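Long-range contacts in melanin biosynthesis protein TyrA, putative (Shewanella oneidensis, PDB 2IIZ), which is a heme b-binding member of the dye-decolorizing (DyP-type) peroxidase family that probably acts as a peroxidase: residues Q46-L51 with N120-M125; S58-F63 with D113-V118. All coordinates share one frame; numbering follows the deposited sequence.

In the fold
Both contacts lie in the N-terminal half of the chain, whose beta-alpha-beta-beta-alpha-beta order and strand sequence 130-139, 21-29, 103-109, 61-67 mark it as a ferredoxin-like unit. Contact 1 joins the unit's two helices, 34-54 and 112-125; contact 2 sets the latter helix against the loop that leads into strand 61-67. Along the chain the order is 46-51, 58-63, 113-118, 120-125, so contact 2 falls between the halves of contact 1. Their centres are 9 Å apart, and they run into each other through L51, F60 and V118, with L51 CB 3.4 Å from F60 CE1, packing both helices against the same sheet. They lie away from the heme site, and helix 112-125 also meets the second subunit.

Contact 1 of 2, residues Q46-L51 with N120-M125; sequences QYIYEL and NEISQM
Y47 is met by three residues of 120-125, I122, M125 and E121, in the pairing of the two helices of a ferredoxin-like (alpha+beta) unit. The selenium of M125, a selenomethionine, makes a Met-aromatic contact: SE lies 4.3 Å from the centroid of the Y47 ring, 36° off the ring normal, and its nearest ring atom is CD2 at 3.7 Å. This approach is oblique, displaced toward the CD2 corner, with CG and CE2 about equally far from SE. I122 uses a different part of the same ring, CG1 sitting near the ring plane at the edge, 4.0 Å from CE2. Farther out, the phenol oxygen OH of Y47 rests against the aliphatic stem of E121, 3.5 Å from CB, while the carboxylate plane is turned 76° from the ring.

What places the ring is partly local. CG of Y47 is anti to the backbone N (chi1 174°), and L51, one helical turn on, lays CD1 over the centre of one ring face, 3.6 Å above the plane; SE lies obliquely on the other side. The helix axes run nearly antiparallel, yet remain 11.9 Å apart at closest approach, and the closest CA pair, that of Y47 and I122, is 8.8 Å apart; the gap is filled by Y47, M125 and the isoleucines. V44 and N43 of helix 34-54 extend the contact with M125. On the side toward the sheet, L107 of strand 103-109 touches both I48 and I122, tying the helix pair to the strands. There the two isoleucine side chains cross at about a right angle, I122 CD1 packing on I48 CG1 at 3.8 Å.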
loop_
_atom_site.group_PDB
_atom_site.type_symbol
_atom_site.label_atom_id
_atom_site.label_comp_id
_atom_site.label_asym_id
_atom_site.label_seq_id
_atom_site.Cartn_x
_atom_site.Cartn_y
_atom_site.Cartn_z
ATOM N N GLN A 46 -23.225 0.096 -9.640
ATOM C CA GLN A 46 -23.724 1.413 -9.981
ATOM C C GLN A 46 -22.860 2.504 -9.381
ATOM O O GLN A 46 -22.480 3.449 -10.065
ATOM C CB GLN A 46 -25.121 1.549 -9.416
ATOM C CG GLN A 46 -25.855 2.807 -9.814
ATOM C CD GLN A 46 -27.205 2.868 -9.149
ATOM O OE1 GLN A 46 -28.238 2.836 -9.818
ATOM N NE2 GLN A 46 -27.207 2.950 -7.808
ATOM N N TYR A 47 -22.569 2.360 -8.092
ATOM C CA TYR A 47 -21.764 3.313 -7.339
ATOM C C TYR A 47 -20.418 3.481 -8.021
ATOM O O TYR A 47 -20.001 4.601 -8.290
ATOM C CB TYR A 47 -21.630 2.780 -5.910
ATOM C CG TYR A 47 -20.718 3.500 -4.947
ATOM C CD1 TYR A 47 -20.916 4.833 -4.605
ATOM C CD2 TYR A 47 -19.653 2.817 -4.350
ATOM C CE1 TYR A 47 -20.050 5.470 -3.695
ATOM C CE2 TYR A 47 -18.798 3.434 -3.457
ATOM C CZ TYR A 47 -18.989 4.751 -3.127
ATOM O OH TYR A 47 -18.102 5.319 -2.227
ATOM N N ILE A 48 -19.761 2.360 -8.306
ATOM C CA ILE A 48 -18.478 2.354 -9.009
ATOM C C ILE A 48 -18.505 3.105 -10.344
ATOM O O ILE A 48 -17.530 3.769 -10.727
ATOM C CB ILE A 48 -17.981 0.902 -9.244
ATOM C CG1 ILE A 48 -17.529 0.299 -7.918
ATOM C CG2 ILE A 48 -16.800 0.872 -10.225
ATOM C CD1 ILE A 48 -17.151 -1.186 -7.977
ATOM N N TYR A 49 -19.622 2.991 -11.046
ATOM C CA TYR A 49 -19.831 3.695 -12.319
ATOM C C TYR A 49 -19.947 5.179 -12.059
ATOM O O TYR A 49 -19.207 5.980 -12.610
ATOM C CB TYR A 49 -21.112 3.160 -12.956
ATOM C CG TYR A 49 -21.425 3.571 -14.366
ATOM C CD1 TYR A 49 -22.145 4.729 -14.636
ATOM C CD2 TYR A 49 -21.020 2.781 -15.442
ATOM C CE1 TYR A 49 -22.449 5.100 -15.957
ATOM C CE2 TYR A 49 -21.317 3.138 -16.763
ATOM C CZ TYR A 49 -22.028 4.294 -17.012
ATOM O OH TYR A 49 -22.305 4.628 -18.319
ATOM N N GLU A 50 -20.888 5.533 -11.199
ATOM C CA GLU A 50 -21.132 6.919 -10.805
ATOM C C GLU A 50 -19.864 7.665 -10.332
ATOM O O GLU A 50 -19.748 8.887 -10.517
ATOM C CB GLU A 50 -22.213 6.940 -9.708
ATOM C CG GLU A 50 -23.609 6.526 -10.246
ATOM C CD GLU A 50 -24.695 6.381 -9.170
ATOM O OE1 GLU A 50 -24.378 6.220 -7.966
ATOM O OE2 GLU A 50 -25.889 6.431 -9.545
ATOM N N LEU A 51 -18.929 6.924 -9.729
ATOM C CA LEU A 51 -17.692 7.493 -9.164
ATOM C C LEU A 51 -16.681 7.947 -10.217
ATOM O O LEU A 51 -15.778 8.761 -9.919
ATOM C CB LEU A 51 -17.011 6.469 -8.244
ATOM C CG LEU A 51 -17.687 6.198 -6.904
ATOM C CD1 LEU A 51 -17.014 5.047 -6.220
ATOM C CD2 LEU A 51 -17.609 7.409 -6.039
ATOM N N ASN A 120 -13.198 1.031 1.643
ATOM C CA ASN A 120 -13.902 1.046 2.918
ATOM C C ASN A 120 -15.405 1.084 2.609
ATOM O O ASN A 120 -16.169 0.249 3.099
ATOM C CB ASN A 120 -13.485 2.254 3.786
ATOM C CG ASN A 120 -12.163 2.038 4.550
ATOM O OD1 ASN A 120 -11.700 0.918 4.753
ATOM N ND2 ASN A 120 -11.562 3.139 4.986
ATOM N N GLU A 121 -15.831 2.040 1.784
ATOM C CA GLU A 121 -17.264 2.178 1.498
ATOM C C GLU A 121 -17.880 0.918 0.897
ATOM O O GLU A 121 -18.941 0.473 1.330
ATOM C CB GLU A 121 -17.567 3.403 0.627
ATOM C CG GLU A 121 -18.167 4.567 1.431
ATOM C CD GLU A 121 -19.433 4.145 2.211
ATOM O OE1 GLU A 121 -20.179 3.259 1.715
ATOM O OE2 GLU A 121 -19.679 4.692 3.314
ATOM N N ILE A 122 -17.218 0.340 -0.092
ATOM C CA ILE A 122 -17.751 -0.851 -0.736
ATOM C C ILE A 122 -17.865 -2.030 0.232
ATOM O O ILE A 122 -18.848 -2.774 0.202
ATOM C CB ILE A 122 -16.935 -1.202 -1.999
ATOM C CG1 ILE A 122 -17.415 -0.289 -3.133
ATOM C CG2 ILE A 122 -17.115 -2.655 -2.394
ATOM C CD1 ILE A 122 -16.539 -0.269 -4.327
ATOM N N SER A 123 -16.862 -2.189 1.088
ATOM C CA SER A 123 -16.878 -3.203 2.142
ATOM C C SER A 123 -18.124 -3.080 3.044
ATOM O O SER A 123 -18.742 -4.082 3.434
ATOM C CB SER A 123 -15.601 -3.069 2.980
ATOM O OG SER A 123 -15.699 -3.756 4.205
ATOM N N GLN A 124 -18.486 -1.846 3.373
ATOM C CA GLN A 124 -19.648 -1.610 4.202
ATOM C C GLN A 124 -20.925 -1.917 3.429
ATOM O O GLN A 124 -21.927 -2.320 4.014
ATOM C CB GLN A 124 -19.655 -0.177 4.706
ATOM C CG GLN A 124 -18.510 0.096 5.645
ATOM C CD GLN A 124 -18.568 1.478 6.250
ATOM O OE1 GLN A 124 -19.617 1.904 6.743
ATOM N NE2 GLN A 124 -17.435 2.194 6.222
HETATM N N MSE A 125 -20.889 -1.731 2.116
HETATM C CA MSE A 125 -22.042 -2.059 1.294
HETATM C C MSE A 125 -22.373 -3.560 1.352
HETATM O O MSE A 125 -23.540 -3.931 1.318
HETATM C CB MSE A 125 -21.854 -1.559 -0.146
HETATM C CG MSE A 125 -21.909 -0.028 -0.228
HETATM SE SE MSE A 125 -21.540 0.725 -1.975
HETATM C CE MSE A 125 -23.255 0.565 -2.708
#

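Contact 2 of 2, residues S58-F63 with D113-V118; sequences SAFNGF and DILHLV. With EDO (1,2-ethanediol), chain E.
The phenyl ring of F60 takes its neighbours from helix 112-125 obliquely, on two sides of the ring plane: V118 CG2 and I114 CG2 lie on one side and L115 CD2 on the other, none squarely over a face or at an edge. In this ferredoxin-like unit the helix packs here on the residues just before strand 61-67. V118 supplies the nearest atom, CG2 at 3.9 Å from F60 CE2, and its other methyl, CG1, stands 4.1 Å from CZ; the two side chains reach toward each other tip to tip. The same CE2 corner of the ring meets L115 CD2 at 4.1 Å, the leucine crossing obliquely. I114 CG2 is a looser neighbour, 4.3 Å from CD2.

F60 carries CG anti to its own backbone N (chi1 175°), and the position of the ring beyond it is defined by its contacts with V118, L115 and L51. L51 of helix 34-54 touches both F60 and V118, and the ring therefore sits where both helices of the unit meet the strand entry. L115 reaches past it to L107 and C109 of strand 103-109, which packs the helix on the sheet. All five residues that touch are buried, and the cross-segment contact is made chiefly by apolar side chains.

Outward, the helix also meets the second subunit: H116 NE2 is hydrogen-bonded to Q254 OE1 of that chain, and D113 OD2, already in a salt bridge with R111, accepts a hydrogen bond from M142 N of that subunit. A 1,2-ethanediol molecule, probably from the crystallisation liquor, takes a weak hydrogen bond through O1 from D113 N, at 3.1 Å. Before the strand, S58 OG lies against the end methyl of I114, CD1, at 3.7 Å.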
loop_
_atom_site.group_PDB
_atom_site.type_symbol
_atom_site.label_atom_id
_atom_site.label_comp_id
_atom_site.label_asym_id
_atom_site.label_seq_id
_atom_site.Cartn_x
_atom_site.Cartn_y
_atom_site.Cartn_z
ATOM N N SER A 58 -9.448 12.690 -10.812
ATOM C CA SER A 58 -8.370 11.721 -10.562
ATOM C C SER A 58 -8.611 10.424 -11.317
ATOM O O SER A 58 -8.202 9.359 -10.869
ATOM C CB SER A 58 -8.265 11.446 -9.065
ATOM O OG SER A 58 -9.375 10.698 -8.593
ATOM N N ALA A 59 -9.281 10.535 -12.462
ATOM C CA ALA A 59 -9.507 9.419 -13.395
ATOM C C ALA A 59 -9.949 8.113 -12.739
ATOM O O ALA A 59 -9.428 7.031 -13.053
ATOM C CB ALA A 59 -8.283 9.208 -14.244
ATOM N N PHE A 60 -10.914 8.213 -11.826
ATOM C CA PHE A 60 -11.362 7.039 -11.094
ATOM C C PHE A 60 -12.082 6.115 -12.036
ATOM O O PHE A 60 -12.799 6.568 -12.940
ATOM C CB PHE A 60 -12.295 7.399 -9.941
ATOM C CG PHE A 60 -12.859 6.203 -9.242
ATOM C CD1 PHE A 60 -13.945 5.507 -9.779
ATOM C CD2 PHE A 60 -12.309 5.760 -8.046
ATOM C CE1 PHE A 60 -14.477 4.381 -9.139
ATOM C CE2 PHE A 60 -12.829 4.642 -7.395
ATOM C CZ PHE A 60 -13.919 3.949 -7.947
ATOM N N ASN A 61 -11.901 4.815 -11.823
ATOM C CA ASN A 61 -12.706 3.827 -12.531
ATOM C C ASN A 61 -12.523 2.464 -11.903
ATOM O O ASN A 61 -11.599 2.271 -11.112
ATOM C CB ASN A 61 -12.326 3.759 -13.992
ATOM C CG ASN A 61 -10.948 3.236 -14.182
ATOM O OD1 ASN A 61 -10.715 2.012 -14.149
ATOM N ND2 ASN A 61 -10.001 4.152 -14.378
ATOM N N GLY A 62 -13.413 1.539 -12.268
ATOM C CA GLY A 62 -13.568 0.298 -11.539
ATOM C C GLY A 62 -14.565 -0.678 -12.148
ATOM O O GLY A 62 -15.344 -0.330 -13.036
ATOM N N PHE A 63 -14.524 -1.912 -11.661
ATOM C CA PHE A 63 -15.521 -2.882 -12.016
ATOM C C PHE A 63 -15.712 -3.926 -10.933
ATOM O O PHE A 63 -14.821 -4.148 -10.122
ATOM C CB PHE A 63 -15.251 -3.502 -13.411
ATOM C CG PHE A 63 -14.051 -4.398 -13.495
ATOM C CD1 PHE A 63 -14.065 -5.676 -12.955
ATOM C CD2 PHE A 63 -12.909 -3.974 -14.141
ATOM C CE1 PHE A 63 -12.937 -6.514 -13.049
ATOM C CE2 PHE A 63 -11.801 -4.800 -14.232
ATOM C CZ PHE A 63 -11.825 -6.071 -13.681
ATOM N N ASP A 113 -5.736 7.872 -1.762
ATOM C CA ASP A 113 -6.593 8.160 -0.634
ATOM C C ASP A 113 -8.052 7.902 -1.010
ATOM O O ASP A 113 -8.846 7.408 -0.203
ATOM C CB ASP A 113 -6.328 9.573 -0.040
ATOM C CG ASP A 113 -6.443 10.741 -1.056
ATOM O OD1 ASP A 113 -6.721 10.549 -2.276
ATOM O OD2 ASP A 113 -6.244 11.906 -0.583
ATOM N N ILE A 114 -8.395 8.225 -2.247
ATOM C CA ILE A 114 -9.741 8.037 -2.723
ATOM C C ILE A 114 -10.099 6.566 -2.862
ATOM O O ILE A 114 -11.237 6.188 -2.634
ATOM C CB ILE A 114 -9.929 8.772 -4.055
ATOM C CG1 ILE A 114 -10.059 10.265 -3.774
ATOM C CG2 ILE A 114 -11.134 8.259 -4.802
ATOM C CD1 ILE A 114 -9.997 11.100 -5.015
ATOM N N LEU A 115 -9.132 5.735 -3.236
ATOM C CA LEU A 115 -9.367 4.274 -3.306
ATOM C C LEU A 115 -9.534 3.661 -1.909
ATOM O O LEU A 115 -10.332 2.742 -1.699
ATOM C CB LEU A 115 -8.209 3.589 -4.011
ATOM C CG LEU A 115 -8.008 3.905 -5.489
ATOM C CD1 LEU A 115 -6.652 3.380 -5.973
ATOM C CD2 LEU A 115 -9.114 3.309 -6.335
ATOM N N HIS A 116 -8.771 4.172 -0.948
ATOM C CA HIS A 116 -8.903 3.700 0.414
ATOM C C HIS A 116 -10.326 3.971 0.849
ATOM O O HIS A 116 -10.988 3.095 1.374
ATOM C CB HIS A 116 -7.921 4.398 1.328
ATOM C CG HIS A 116 -7.848 3.801 2.696
ATOM N ND1 HIS A 116 -6.996 2.766 3.011
ATOM C CD2 HIS A 116 -8.523 4.098 3.833
ATOM C CE1 HIS A 116 -7.150 2.450 4.284
ATOM N NE2 HIS A 116 -8.068 3.244 4.804
ATOM N N LEU A 117 -10.792 5.197 0.611
ATOM C CA LEU A 117 -12.142 5.605 0.996
ATOM C C LEU A 117 -13.193 4.729 0.305
ATOM O O LEU A 117 -14.105 4.189 0.946
ATOM C CB LEU A 117 -12.335 7.079 0.639
ATOM C CG LEU A 117 -13.673 7.776 0.927
ATOM C CD1 LEU A 117 -13.445 9.236 1.275
ATOM C CD2 LEU A 117 -14.639 7.700 -0.241
ATOM N N VAL A 118 -13.065 4.582 -1.010
ATOM C CA VAL A 118 -14.042 3.826 -1.776
ATOM C C VAL A 118 -14.115 2.373 -1.350
ATOM O O VAL A 118 -15.212 1.852 -1.175
ATOM C CB VAL A 118 -13.771 3.945 -3.279
ATOM C CG1 VAL A 118 -14.528 2.900 -4.063
ATOM C CG2 VAL A 118 -14.151 5.344 -3.745
HETATM C C1 EDO E . -3.026 10.574 -2.851
HETATM O O1 EDO E . -3.277 9.797 -1.664
HETATM C C2 EDO E . -1.995 9.834 -3.711
HETATM O O2 EDO E . -1.957 10.291 -5.078
#